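Local coordinates for PUA domain-containing protein (Aeropyrum pernix, PDB 2CX0) that is of uncharacterised function but carries a PUA domain, probably binds RNA and may take part in translation initiation, at residues R12-L18 against L45-R51; E56-I60 against A174-A179; G64-L68 against T79-A85. All blocks are in the same frame, centred on the assembly; numbering follows the deposited sequence.

Contact 1: R12-L18 against L45-R51; sequences RLEARAL and LRLVKAR
With CG of Arg16 set between its own backbone N and carbonyl carbon (chi1 68°) and CG of Leu47 anti to its backbone N (chi1 178°), the two side chains run alongside each other in the same direction. CD2 of Leu47 then lies over one face of the Arg16 guanidinium, 3.8 Å from NH2, while that NH2 reaches Glu22 in a salt bridge; a long aliphatic stem with a charged end suits such an exposed strand.

Arg46 departs to the other side of the sheet, its guanidinium laid flat over the Arg16-Ala17 peptide. Arg12 and Arg51 lie side by side with planes 6° apart, NE of Arg12 4.0 Å from NH2 of Arg51, a pairing of like charges that solvent probably screens. One hydrogen-bonded pair farther along, between Arg12-Arg51 and Arg16-Leu47, OE1 of Glu14 and NZ of Lys49 form only a long salt bridge of 3.9 Å. On the opposite face Leu13 places CD1 3.6 Å from CB of Ala50, whose small methyl lets the leucine sit close. Beyond the last pair Leu18 N bonds to Leu45 O, and CD1 of Leu18 packs 3.7 Å from CB of Leu47.

Beneath the side chains, the bond from Lys49 N to Glu14 O measures 2.8 Å and is almost straight. Hydrogen-bonded and non-hydrogen-bonded pairs alternate in the regular ladder of an antiparallel beta sheet, here joining strands 9-17 and 45-51.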
ATOM      1  N   ARG A  12     -17.468  -0.094  14.034  1.00 19.38           N
ATOM      2  CA  ARG A  12     -18.535   0.897  13.860  1.00 20.66           C
ATOM      3  C   ARG A  12     -17.968   1.919  12.875  1.00 20.90           C
ATOM      4  O   ARG A  12     -16.871   2.488  13.098  1.00 17.45           O
ATOM      5  CB  ARG A  12     -18.863   1.571  15.188  1.00 27.03           C
ATOM      6  CG  ARG A  12     -19.690   0.631  16.045  1.00 36.02           C
ATOM      7  CD  ARG A  12     -19.664   0.961  17.532  1.00 35.16           C
ATOM      8  NE  ARG A  12     -20.060  -0.201  18.357  1.00 39.24           N
ATOM      9  CZ  ARG A  12     -21.305  -0.668  18.472  1.00 36.55           C
ATOM     10  NH1 ARG A  12     -22.279  -0.067  17.813  1.00 39.13           N
ATOM     11  NH2 ARG A  12     -21.608  -1.730  19.232  1.00 18.98           N
ATOM     12  N   LEU A  13     -18.709   2.173  11.799  1.00 18.79           N
ATOM     13  CA  LEU A  13     -18.233   3.064  10.760  1.00 21.64           C
ATOM     14  C   LEU A  13     -18.978   4.392  10.644  1.00 20.97           C
ATOM     15  O   LEU A  13     -20.161   4.468  10.881  1.00 23.20           O
ATOM     16  CB  LEU A  13     -18.311   2.353   9.421  1.00 16.89           C
ATOM     17  CG  LEU A  13     -17.131   1.522   8.924  1.00 34.76           C
ATOM     18  CD1 LEU A  13     -16.791   0.453   9.880  1.00 28.04           C
ATOM     19  CD2 LEU A  13     -17.505   0.927   7.589  1.00 33.79           C
ATOM     20  N   GLU A  14     -18.229   5.428  10.281  1.00 16.18           N
ATOM     21  CA  GLU A  14     -18.740   6.773  10.025  1.00 23.14           C
ATOM     22  C   GLU A  14     -18.138   7.164   8.676  1.00 23.48           C
ATOM     23  O   GLU A  14     -16.917   7.133   8.540  1.00 26.05           O
ATOM     24  CB  GLU A  14     -18.249   7.772  11.058  1.00 28.27           C
ATOM     25  CG  GLU A  14     -19.058   7.806  12.298  1.00 45.06           C
ATOM     26  CD  GLU A  14     -18.796   9.061  13.096  1.00 53.47           C
ATOM     27  OE1 GLU A  14     -17.601   9.377  13.307  1.00 58.89           O
ATOM     28  OE2 GLU A  14     -19.780   9.724  13.501  1.00 57.63           O
ATOM     29  N   ALA A  15     -18.964   7.506   7.682  1.00 21.92           N
ATOM     30  CA  ALA A  15     -18.444   7.858   6.352  1.00 24.37           C
ATOM     31  C   ALA A  15     -18.947   9.250   5.960  1.00 27.48           C
ATOM     32  O   ALA A  15     -20.004   9.663   6.419  1.00 24.74           O
ATOM     33  CB  ALA A  15     -18.936   6.836   5.323  1.00 20.72           C
ATOM     34  N   ARG A  16     -18.189   9.972   5.141  1.00 22.09           N
ATOM     35  CA  ARG A  16     -18.630  11.288   4.661  1.00 16.02           C
ATOM     36  C   ARG A  16     -17.878  11.573   3.368  1.00 21.25           C
ATOM     37  O   ARG A  16     -16.842  10.992   3.080  1.00 18.31           O
ATOM     38  CB  ARG A  16     -18.356  12.414   5.677  1.00 20.66           C
ATOM     39  CG  ARG A  16     -16.913  12.729   5.890  1.00 19.99           C
ATOM     40  CD  ARG A  16     -16.758  13.939   6.779  1.00 15.42           C
ATOM     41  NE  ARG A  16     -15.361  14.319   7.045  1.00 19.80           N
ATOM     42  CZ  ARG A  16     -14.572  14.939   6.181  1.00 23.05           C
ATOM     43  NH1 ARG A  16     -15.011  15.253   4.961  1.00 29.69           N
ATOM     44  NH2 ARG A  16     -13.363  15.313   6.557  1.00 27.51           N
ATOM     45  N   ALA A  17     -18.434  12.471   2.566  1.00 23.91           N
ATOM     46  CA  ALA A  17     -17.825  12.856   1.295  1.00 17.92           C
ATOM     47  C   ALA A  17     -16.667  13.741   1.631  1.00 12.51           C
ATOM     48  O   ALA A  17     -16.653  14.359   2.706  1.00 22.74           O
ATOM     49  CB  ALA A  17     -18.872  13.588   0.410  1.00 20.40           C
ATOM     50  N   LEU A  18     -15.611  13.709   0.808  1.00 17.72           N
ATOM     51  CA  LEU A  18     -14.479  14.611   1.039  1.00 18.50           C
ATOM     52  C   LEU A  18     -14.948  15.941   0.486  1.00 24.17           C
ATOM     53  O   LEU A  18     -15.666  15.989  -0.512  1.00 21.64           O
ATOM     54  CB  LEU A  18     -13.222  14.223   0.213  1.00 23.18           C
ATOM     55  CG  LEU A  18     -12.088  13.497   0.933  1.00 28.15           C
ATOM     56  CD1 LEU A  18     -12.619  12.308   1.630  1.00 20.08           C
ATOM     57  CD2 LEU A  18     -11.007  13.109  -0.094  1.00 21.78           C
ATOM     58  N   LEU A  45     -15.004  10.238  -3.899  1.00 18.88           N
ATOM     59  CA  LEU A  45     -14.025  10.127  -2.814  1.00 15.83           C
ATOM     60  C   LEU A  45     -14.727  10.323  -1.487  1.00 20.19           C
ATOM     61  O   LEU A  45     -15.381  11.348  -1.267  1.00 19.23           O
ATOM     62  CB  LEU A  45     -12.950  11.210  -2.983  1.00 20.88           C
ATOM     63  CG  LEU A  45     -11.611  10.997  -3.701  1.00 34.06           C
ATOM     64  CD1 LEU A  45     -11.728   9.910  -4.784  1.00 30.82           C
ATOM     65  CD2 LEU A  45     -11.112  12.371  -4.262  1.00 26.86           C
ATOM     66  N   ARG A  46     -14.606   9.343  -0.604  1.00 16.94           N
ATOM     67  CA  ARG A  46     -15.217   9.429   0.716  1.00 15.25           C
ATOM     68  C   ARG A  46     -14.192   9.041   1.791  1.00 16.36           C
ATOM     69  O   ARG A  46     -13.249   8.283   1.556  1.00 19.10           O
ATOM     70  CB  ARG A  46     -16.443   8.491   0.801  1.00 21.60           C
ATOM     71  CG  ARG A  46     -17.548   8.777  -0.245  1.00 24.07           C
ATOM     72  CD  ARG A  46     -18.782   7.873  -0.083  1.00 26.91           C
ATOM     73  NE  ARG A  46     -19.501   8.061   1.184  1.00 28.87           N
ATOM     74  CZ  ARG A  46     -20.327   9.071   1.469  1.00 32.90           C
ATOM     75  NH1 ARG A  46     -20.570  10.043   0.579  1.00 30.26           N
ATOM     76  NH2 ARG A  46     -20.935   9.090   2.643  1.00 35.30           N
ATOM     77  N   LEU A  47     -14.407   9.545   2.971  1.00 14.92           N
ATOM     78  CA  LEU A  47     -13.554   9.253   4.104  1.00 19.28           C
ATOM     79  C   LEU A  47     -14.357   8.358   5.029  1.00 23.60           C
ATOM     80  O   LEU A  47     -15.452   8.755   5.501  1.00 19.38           O
ATOM     81  CB  LEU A  47     -13.195  10.529   4.855  1.00 20.46           C
ATOM     82  CG  LEU A  47     -12.342  10.339   6.107  1.00 22.96           C
ATOM     83  CD1 LEU A  47     -10.876   9.922   5.677  1.00 23.33           C
ATOM     84  CD2 LEU A  47     -12.313  11.658   6.848  1.00 24.12           C
ATOM     85  N   VAL A  48     -13.836   7.154   5.248  1.00 16.91           N
ATOM     86  CA  VAL A  48     -14.477   6.187   6.146  1.00 21.57           C
ATOM     87  C   VAL A  48     -13.634   6.051   7.428  1.00 19.82           C
ATOM     88  O   VAL A  48     -12.427   5.785   7.366  1.00 21.14           O
ATOM     89  CB  VAL A  48     -14.538   4.822   5.494  1.00 20.14           C
ATOM     90  CG1 VAL A  48     -15.129   3.809   6.432  1.00 17.30           C
ATOM     91  CG2 VAL A  48     -15.323   4.943   4.181  1.00 22.58           C
ATOM     92  N   LYS A  49     -14.249   6.281   8.566  1.00 18.97           N
ATOM     93  CA  LYS A  49     -13.571   6.128   9.865  1.00 18.83           C
ATOM     94  C   LYS A  49     -14.168   4.873  10.521  1.00 23.17           C
ATOM     95  O   LYS A  49     -15.396   4.751  10.621  1.00 21.70           O
ATOM     96  CB  LYS A  49     -13.855   7.316  10.755  1.00 26.84           C
ATOM     97  CG  LYS A  49     -12.984   8.514  10.477  1.00 27.66           C
ATOM     98  CD  LYS A  49     -13.122   9.558  11.588  1.00 38.74           C
ATOM     99  CE  LYS A  49     -14.148  10.634  11.240  1.00 40.76           C
ATOM    100  NZ  LYS A  49     -14.463  11.527  12.445  1.00 50.86           N
ATOM    101  N   ALA A  50     -13.320   3.943  10.967  1.00 15.21           N
ATOM    102  CA  ALA A  50     -13.854   2.717  11.557  1.00 15.77           C
ATOM    103  C   ALA A  50     -13.272   2.573  12.947  1.00 18.74           C
ATOM    104  O   ALA A  50     -12.035   2.701  13.123  1.00 19.18           O
ATOM    105  CB  ALA A  50     -13.415   1.506  10.717  1.00 12.94           C
ATOM    106  N   ARG A  51     -14.132   2.320  13.921  1.00 15.50           N
ATOM    107  CA  ARG A  51     -13.655   2.125  15.266  1.00 17.10           C
ATOM    108  C   ARG A  51     -13.864   0.685  15.663  1.00 19.56           C
ATOM    109  O   ARG A  51     -14.973   0.186  15.562  1.00 18.88           O
ATOM    110  CB  ARG A  51     -14.368   3.032  16.248  1.00 16.10           C
ATOM    111  CG  ARG A  51     -13.846   2.889  17.697  1.00 27.70           C
ATOM    112  CD  ARG A  51     -14.415   4.020  18.631  1.00 34.25           C
ATOM    113  NE  ARG A  51     -15.885   3.976  18.659  1.00 36.60           N
ATOM    114  CZ  ARG A  51     -16.612   3.083  19.329  1.00 35.51           C
ATOM    115  NH1 ARG A  51     -16.028   2.148  20.064  1.00 35.10           N
ATOM    116  NH2 ARG A  51     -17.931   3.101  19.218  1.00 42.12           N
TER

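Contact 2: E56-I60 against A174-A179; sequences EYEII and ALWELA
Tyr57 meets the helix from its first side-chain carbon outward. Its CB lies 3.4 Å from CD2 of Leu178, and CG is equally near the same methyl, so this one branch of the leucine fills the angle where the ring leaves the strand. Further along, CD1 and CD2 of the ring remain within packing distance of that methyl. CD2 of the tyrosine also comes loosely toward CD1 of Leu175, and at the far end OH rests 3.5 Å from CB of Ala174. The ring therefore spans one helical turn; tyrosine suits this place because its long flat ring can reach from Leu178 back to Ala174. Val8 and Thr52 also touch it.

Two residues on, Ile59 points to the same side of the strand. Its CG1 stands anti to the carbonyl carbon (chi1 -63°) and the chain then extends, carrying CD1 to 3.7 Å from CD1 of Leu175. CD1 of Ile59 also comes to 4.2 Å from CD2 of Leu178, the two side chains running antiparallel past one another. The leucine methyls pack against Tyr57 and Ile59, while small Ala174 and Ala179 let the helix come near. Pro66, from the next strand, packs against both Ile59 and Ala179.

The short axes pass 10.4 Å apart at 60°, a separation usual for a helix lying on a sheet. This is helix-on-sheet packing, helix 174-183 lying across part of one face of the antiparallel sheet.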
ATOM      1  N   GLU A  56      -8.795   3.158  16.173  1.00 17.73           N
ATOM      2  CA  GLU A  56      -9.430   3.761  15.014  1.00 22.03           C
ATOM      3  C   GLU A  56      -8.638   3.700  13.719  1.00 21.70           C
ATOM      4  O   GLU A  56      -7.415   3.791  13.744  1.00 24.05           O
ATOM      5  CB  GLU A  56      -9.761   5.229  15.367  1.00 25.26           C
ATOM      6  CG  GLU A  56     -10.833   5.326  16.471  1.00 42.79           C
ATOM      7  CD  GLU A  56     -11.798   6.501  16.281  1.00 50.96           C
ATOM      8  OE1 GLU A  56     -12.157   6.820  15.110  1.00 53.69           O
ATOM      9  OE2 GLU A  56     -12.208   7.081  17.316  1.00 55.31           O
ATOM     10  N   TYR A  57      -9.336   3.488  12.611  1.00 18.22           N
ATOM     11  CA  TYR A  57      -8.711   3.443  11.273  1.00 16.47           C
ATOM     12  C   TYR A  57      -9.436   4.469  10.411  1.00 21.70           C
ATOM     13  O   TYR A  57     -10.654   4.646  10.534  1.00 20.44           O
ATOM     14  CB  TYR A  57      -8.917   2.058  10.601  1.00 13.79           C
ATOM     15  CG  TYR A  57      -8.358   0.883  11.382  1.00 18.44           C
ATOM     16  CD1 TYR A  57      -8.992   0.426  12.573  1.00 13.73           C
ATOM     17  CD2 TYR A  57      -7.212   0.251  10.956  1.00 18.13           C
ATOM     18  CE1 TYR A  57      -8.463  -0.629  13.305  1.00 16.69           C
ATOM     19  CE2 TYR A  57      -6.663  -0.818  11.666  1.00 14.09           C
ATOM     20  CZ  TYR A  57      -7.294  -1.246  12.837  1.00 17.74           C
ATOM     21  OH  TYR A  57      -6.729  -2.299  13.509  1.00 18.47           O
ATOM     22  N   GLU A  58      -8.720   5.130   9.524  1.00 16.66           N
ATOM     23  CA  GLU A  58      -9.369   6.095   8.610  1.00 19.74           C
ATOM     24  C   GLU A  58      -8.879   5.701   7.249  1.00 22.81           C
ATOM     25  O   GLU A  58      -7.663   5.549   7.035  1.00 20.30           O
ATOM     26  CB  GLU A  58      -8.933   7.512   8.898  1.00 21.53           C
ATOM     27  CG  GLU A  58      -9.665   8.095  10.054  1.00 29.79           C
ATOM     28  CD  GLU A  58      -9.386   9.575  10.220  1.00 39.61           C
ATOM     29  OE1 GLU A  58      -9.223  10.282   9.194  1.00 37.83           O
ATOM     30  OE2 GLU A  58      -9.345  10.018  11.388  1.00 49.16           O
ATOM     31  N   ILE A  59      -9.817   5.542   6.331  1.00 13.75           N
ATOM     32  CA  ILE A  59      -9.494   5.120   4.976  1.00 14.69           C
ATOM     33  C   ILE A  59     -10.240   5.948   3.914  1.00 17.80           C
ATOM     34  O   ILE A  59     -11.448   6.213   4.049  1.00 21.63           O
ATOM     35  CB  ILE A  59      -9.922   3.648   4.744  1.00 17.53           C
ATOM     36  CG1 ILE A  59      -9.131   2.688   5.677  1.00 14.60           C
ATOM     37  CG2 ILE A  59      -9.642   3.263   3.287  1.00 25.28           C
ATOM     38  CD1 ILE A  59      -9.724   1.233   5.560  1.00 22.39           C
ATOM     39  N   ILE A  60      -9.548   6.327   2.851  1.00 12.22           N
ATOM     40  CA  ILE A  60     -10.225   7.062   1.817  1.00 12.38           C
ATOM     41  C   ILE A  60     -10.701   6.063   0.785  1.00 17.26           C
ATOM     42  O   ILE A  60      -9.909   5.231   0.324  1.00 16.53           O
ATOM     43  CB  ILE A  60      -9.282   8.071   1.184  1.00 11.29           C
ATOM     44  CG1 ILE A  60      -9.042   9.218   2.207  1.00 18.60           C
ATOM     45  CG2 ILE A  60      -9.877   8.598  -0.164  1.00 13.53           C
ATOM     46  CD1 ILE A  60      -7.921  10.186   1.760  1.00 25.15           C
ATOM     47  N   ALA A 174      -3.991  -5.998   9.952  1.00 12.41           N
ATOM     48  CA  ALA A 174      -5.263  -5.509  10.445  1.00 12.92           C
ATOM     49  C   ALA A 174      -5.959  -4.567   9.466  1.00 14.35           C
ATOM     50  O   ALA A 174      -7.189  -4.694   9.253  1.00 10.91           O
ATOM     51  CB  ALA A 174      -5.060  -4.835  11.782  1.00  9.65           C
ATOM     52  N   LEU A 175      -5.193  -3.643   8.886  1.00  9.46           N
ATOM     53  CA  LEU A 175      -5.786  -2.717   7.919  1.00 12.25           C
ATOM     54  C   LEU A 175      -6.288  -3.500   6.684  1.00 10.37           C
ATOM     55  O   LEU A 175      -7.379  -3.195   6.144  1.00  9.10           O
ATOM     56  CB  LEU A 175      -4.779  -1.624   7.484  1.00 11.04           C
ATOM     57  CG  LEU A 175      -5.175  -0.727   6.284  1.00 10.17           C
ATOM     58  CD1 LEU A 175      -6.405   0.136   6.643  1.00 13.07           C
ATOM     59  CD2 LEU A 175      -4.058   0.191   5.941  1.00 13.37           C
ATOM     60  N   TRP A 176      -5.500  -4.516   6.267  1.00 12.63           N
ATOM     61  CA  TRP A 176      -5.875  -5.311   5.103  1.00 12.08           C
ATOM     62  C   TRP A 176      -7.232  -5.994   5.361  1.00 12.43           C
ATOM     63  O   TRP A 176      -8.129  -5.968   4.481  1.00  9.04           O
ATOM     64  CB  TRP A 176      -4.825  -6.399   4.829  1.00 12.51           C
ATOM     65  CG  TRP A 176      -5.092  -7.071   3.528  1.00 14.57           C
ATOM     66  CD1 TRP A 176      -4.753  -6.616   2.295  1.00 11.08           C
ATOM     67  CD2 TRP A 176      -5.853  -8.250   3.335  1.00 12.18           C
ATOM     68  NE1 TRP A 176      -5.279  -7.436   1.320  1.00 17.05           N
ATOM     69  CE2 TRP A 176      -5.952  -8.458   1.932  1.00 21.38           C
ATOM     70  CE3 TRP A 176      -6.458  -9.163   4.210  1.00 15.44           C
ATOM     71  CZ2 TRP A 176      -6.636  -9.552   1.376  1.00 22.41           C
ATOM     72  CZ3 TRP A 176      -7.142 -10.263   3.663  1.00 26.67           C
ATOM     73  CH2 TRP A 176      -7.224 -10.446   2.259  1.00 26.60           C
ATOM     74  N   GLU A 177      -7.404  -6.561   6.559  1.00 10.74           N
ATOM     75  CA  GLU A 177      -8.645  -7.280   6.858  1.00 13.13           C
ATOM     76  C   GLU A 177      -9.822  -6.328   6.922  1.00 13.63           C
ATOM     77  O   GLU A 177     -10.880  -6.611   6.412  1.00 13.18           O
ATOM     78  CB  GLU A 177      -8.536  -8.081   8.178  1.00  8.72           C
ATOM     79  CG  GLU A 177      -7.534  -9.257   8.109  1.00 16.31           C
ATOM     80  CD  GLU A 177      -7.943 -10.401   7.172  1.00 14.67           C
ATOM     81  OE1 GLU A 177      -9.060 -10.440   6.599  1.00 15.46           O
ATOM     82  OE2 GLU A 177      -7.124 -11.305   7.005  1.00 22.44           O
ATOM     83  N   LEU A 178      -9.614  -5.199   7.582  1.00 10.29           N
ATOM     84  CA  LEU A 178     -10.649  -4.207   7.654  1.00 12.99           C
ATOM     85  C   LEU A 178     -11.039  -3.731   6.216  1.00 17.56           C
ATOM     86  O   LEU A 178     -12.245  -3.617   5.874  1.00 13.77           O
ATOM     87  CB  LEU A 178     -10.143  -3.041   8.506  1.00 10.46           C
ATOM     88  CG  LEU A 178     -11.085  -1.824   8.399  1.00 19.98           C
ATOM     89  CD1 LEU A 178     -12.484  -2.177   8.977  1.00 21.42           C
ATOM     90  CD2 LEU A 178     -10.436  -0.668   9.207  1.00 24.25           C
ATOM     91  N   ALA A 179     -10.031  -3.472   5.389  1.00 11.50           N
ATOM     92  CA  ALA A 179     -10.277  -2.977   4.016  1.00 12.45           C
ATOM     93  C   ALA A 179     -11.017  -4.004   3.177  1.00 18.08           C
ATOM     94  O   ALA A 179     -11.919  -3.623   2.415  1.00 15.13           O
ATOM     95  CB  ALA A 179      -8.983  -2.572   3.307  1.00 11.49           C
TER

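Contact 3: G64-L68 against T79-A85; sequences GVPCL and TLQCLKA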
ATOM      1  N   GLY A  64     -15.968   3.638  -3.891  1.00 19.61           N
ATOM      2  CA  GLY A  64     -16.322   2.569  -3.002  1.00 20.55           C
ATOM      3  C   GLY A  64     -15.144   1.674  -2.672  1.00 23.19           C
ATOM      4  O   GLY A  64     -15.217   0.900  -1.714  1.00 27.36           O
ATOM      5  N   VAL A  65     -14.049   1.740  -3.427  1.00 14.21           N
ATOM      6  CA  VAL A  65     -12.915   0.874  -3.060  1.00 20.34           C
ATOM      7  C   VAL A  65     -12.030   1.505  -1.930  1.00 13.86           C
ATOM      8  O   VAL A  65     -11.611   2.633  -2.048  1.00 15.01           O
ATOM      9  CB  VAL A  65     -12.061   0.582  -4.314  1.00 20.93           C
ATOM     10  CG1 VAL A  65     -10.884  -0.299  -3.940  1.00 21.00           C
ATOM     11  CG2 VAL A  65     -12.942  -0.080  -5.388  1.00 22.32           C
ATOM     12  N   PRO A  66     -11.749   0.763  -0.830  1.00 16.73           N
ATOM     13  CA  PRO A  66     -10.922   1.285   0.285  1.00 19.36           C
ATOM     14  C   PRO A  66      -9.482   1.386  -0.260  1.00 17.77           C
ATOM     15  O   PRO A  66      -8.767   0.400  -0.315  1.00 20.28           O
ATOM     16  CB  PRO A  66     -11.107   0.227   1.382  1.00 17.30           C
ATOM     17  CG  PRO A  66     -11.310  -1.037   0.589  1.00 18.55           C
ATOM     18  CD  PRO A  66     -12.177  -0.623  -0.570  1.00 20.40           C
ATOM     19  N   CYS A  67      -9.064   2.584  -0.623  1.00 15.15           N
ATOM     20  CA  CYS A  67      -7.780   2.724  -1.283  1.00 15.32           C
ATOM     21  C   CYS A  67      -6.617   3.429  -0.644  1.00 16.25           C
ATOM     22  O   CYS A  67      -5.500   3.050  -0.929  1.00 14.28           O
ATOM     23  CB  CYS A  67      -7.963   3.456  -2.602  1.00 19.50           C
ATOM     24  SG  CYS A  67      -8.842   2.624  -3.900  1.00 23.43           S
ATOM     25  N   LEU A  68      -6.857   4.485   0.159  1.00 10.37           N
ATOM     26  CA  LEU A  68      -5.705   5.247   0.626  1.00  9.99           C
ATOM     27  C   LEU A  68      -5.741   5.456   2.114  1.00 13.38           C
ATOM     28  O   LEU A  68      -6.832   5.529   2.726  1.00 15.32           O
ATOM     29  CB  LEU A  68      -5.713   6.625  -0.045  1.00 14.19           C
ATOM     30  CG  LEU A  68      -5.743   6.642  -1.593  1.00 15.61           C
ATOM     31  CD1 LEU A  68      -6.112   8.048  -2.150  1.00 13.51           C
ATOM     32  CD2 LEU A  68      -4.317   6.145  -2.099  1.00 15.87           C
ATOM     33  N   THR A  79      -3.688   0.987  -0.230  1.00 10.21           N
ATOM     34  CA  THR A  79      -3.899  -0.305   0.350  1.00 12.90           C
ATOM     35  C   THR A  79      -3.593  -1.300  -0.777  1.00 13.36           C
ATOM     36  O   THR A  79      -3.479  -0.937  -1.987  1.00 12.10           O
ATOM     37  CB  THR A  79      -5.373  -0.535   0.664  1.00 12.47           C
ATOM     38  OG1 THR A  79      -6.157  -0.242  -0.546  1.00 10.80           O
ATOM     39  CG2 THR A  79      -5.783   0.383   1.895  1.00 11.36           C
ATOM     40  N   LEU A  80      -3.524  -2.574  -0.404  1.00 11.73           N
ATOM     41  CA  LEU A  80      -3.332  -3.591  -1.463  1.00 16.27           C
ATOM     42  C   LEU A  80      -4.598  -3.647  -2.324  1.00 15.56           C
ATOM     43  O   LEU A  80      -4.530  -3.993  -3.515  1.00 12.03           O
ATOM     44  CB  LEU A  80      -3.053  -4.982  -0.851  1.00 16.91           C
ATOM     45  CG  LEU A  80      -1.692  -5.013  -0.135  1.00 15.11           C
ATOM     46  CD1 LEU A  80      -1.474  -6.474   0.251  1.00 14.63           C
ATOM     47  CD2 LEU A  80      -0.504  -4.569  -1.057  1.00 17.01           C
ATOM     48  N   GLN A  81      -5.772  -3.368  -1.728  1.00 13.62           N
ATOM     49  CA  GLN A  81      -7.042  -3.338  -2.505  1.00 13.84           C
ATOM     50  C   GLN A  81      -6.958  -2.255  -3.608  1.00 15.03           C
ATOM     51  O   GLN A  81      -7.457  -2.455  -4.724  1.00 18.62           O
ATOM     52  CB  GLN A  81      -8.268  -3.048  -1.589  1.00 11.87           C
ATOM     53  CG  GLN A  81      -8.629  -4.239  -0.638  1.00 13.08           C
ATOM     54  CD  GLN A  81      -7.717  -4.395   0.581  1.00 16.14           C
ATOM     55  OE1 GLN A  81      -6.840  -3.534   0.835  1.00 10.70           O
ATOM     56  NE2 GLN A  81      -7.932  -5.484   1.359  1.00 16.28           N
ATOM     57  N   CYS A  82      -6.320  -1.122  -3.288  1.00 12.95           N
ATOM     58  CA  CYS A  82      -6.134  -0.057  -4.255  1.00 12.84           C
ATOM     59  C   CYS A  82      -5.255  -0.577  -5.415  1.00 15.33           C
ATOM     60  O   CYS A  82      -5.496  -0.331  -6.641  1.00 14.99           O
ATOM     61  CB  CYS A  82      -5.435   1.136  -3.584  1.00 15.93           C
ATOM     62  SG  CYS A  82      -5.013   2.479  -4.741  1.00 19.51           S
ATOM     63  N   LEU A  83      -4.243  -1.349  -5.071  1.00  9.67           N
ATOM     64  CA  LEU A  83      -3.377  -1.863  -6.167  1.00 13.15           C
ATOM     65  C   LEU A  83      -4.137  -2.858  -7.071  1.00 12.29           C
ATOM     66  O   LEU A  83      -3.875  -2.969  -8.275  1.00 13.65           O
ATOM     67  CB  LEU A  83      -2.127  -2.517  -5.611  1.00  9.73           C
ATOM     68  CG  LEU A  83      -1.282  -1.556  -4.741  1.00 10.84           C
ATOM     69  CD1 LEU A  83       0.042  -2.308  -4.396  1.00  8.24           C
ATOM     70  CD2 LEU A  83      -0.991  -0.166  -5.403  1.00  7.99           C
ATOM     71  N   LYS A  84      -5.084  -3.565  -6.482  1.00 14.91           N
ATOM     72  CA  LYS A  84      -5.883  -4.501  -7.246  1.00 11.69           C
ATOM     73  C   LYS A  84      -6.863  -3.783  -8.235  1.00 14.76           C
ATOM     74  O   LYS A  84      -6.947  -4.088  -9.432  1.00 16.41           O
ATOM     75  CB  LYS A  84      -6.645  -5.412  -6.279  1.00 14.81           C
ATOM     76  CG  LYS A  84      -7.463  -6.481  -7.004  1.00 22.77           C
ATOM     77  CD  LYS A  84      -7.944  -7.568  -6.015  1.00 42.18           C
ATOM     78  CE  LYS A  84      -8.833  -8.626  -6.703  1.00 46.93           C
ATOM     79  NZ  LYS A  84      -9.360  -9.638  -5.701  1.00 55.98           N
ATOM     80  N   ALA A  85      -7.497  -2.760  -7.743  1.00 11.39           N
ATOM     81  CA  ALA A  85      -8.429  -2.044  -8.526  1.00 16.81           C
ATOM     82  C   ALA A  85      -7.754  -1.129  -9.558  1.00 20.12           C
ATOM     83  O   ALA A  85      -8.255  -0.997 -10.674  1.00 22.91           O
ATOM     84  CB  ALA A  85      -9.398  -1.236  -7.552  1.00 14.29           C
TER
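OG1 of Thr79 is gripped from two sides of the contact: it donates to Pro66 O at 2.7 Å and accepts from Cys82 N at 2.9 Å. Its chi1 of 52° sets OG1 between the threonine's own backbone N and carbonyl carbon, within range of both partners. The hydroxyl meets Pro66 O in the carbonyl plane, on a lone pair, and its bond from Cys82 N closes the first turn of the helix. Threonine suits this N-cap because one oxygen can serve as acceptor for the helix and donor to the strand, the donated bond to Pro66 O fixing the hydroxyl's rotation.

A second bond ties the backbones directly. Thr79 N donates to Cys67 O at 2.8 Å, but approaches from above the carbonyl plane, 40° out of it. Both carbonyls thus face the start of the helix, whose partial positive charge would probably favour their oxygens.

Beside these bonds the two cysteines meet as small, compact side chains. CB of Cys67 lies 3.6 Å from CB of Cys82, and SG of Cys67 also leans on that CB; the two sulfurs are not joined as a disulfide. Their small size allows the CA atoms of Cys67 and Cys82 to come within 4.4 Å. Farther along, CG1 of Val65 reaches CB of Ala85 at 4.0 Å. The ring of Pro66 packs against Ala179 and Val182 of helix 174-183. Gln81 sends NE2 to Gln180 OE1 on that helix.

Across from Ile60 the strand carries two residues, Cys67 and Leu68, a classic beta bulge; this bulged part of strand 65-70 is tied to the threonine N-cap of helix 80-86.

How the contacts relate
The three contacts follow the N-terminal antiparallel sheet from strand to strand. Contact 1 joins strands 9-17 and 45-51; the latter pairs with strand 56-62 of contact 2, where Ala50 N lies 2.8 Å from Tyr57 O. That strand in turn pairs with strand 65-70 of contact 3, Ile60 N being 2.8 Å from Leu68 O. The centres of contacts 1 and 2, and of 2 and 3, are each about 11 Å apart; those of contacts 1 and 3 lie about 15 Å apart, with nearest atoms about 6 Å apart. Contact 3 is nested in the long loop closed by contact 2, which brings helix 174-183, near the C-terminus, back to the sheet.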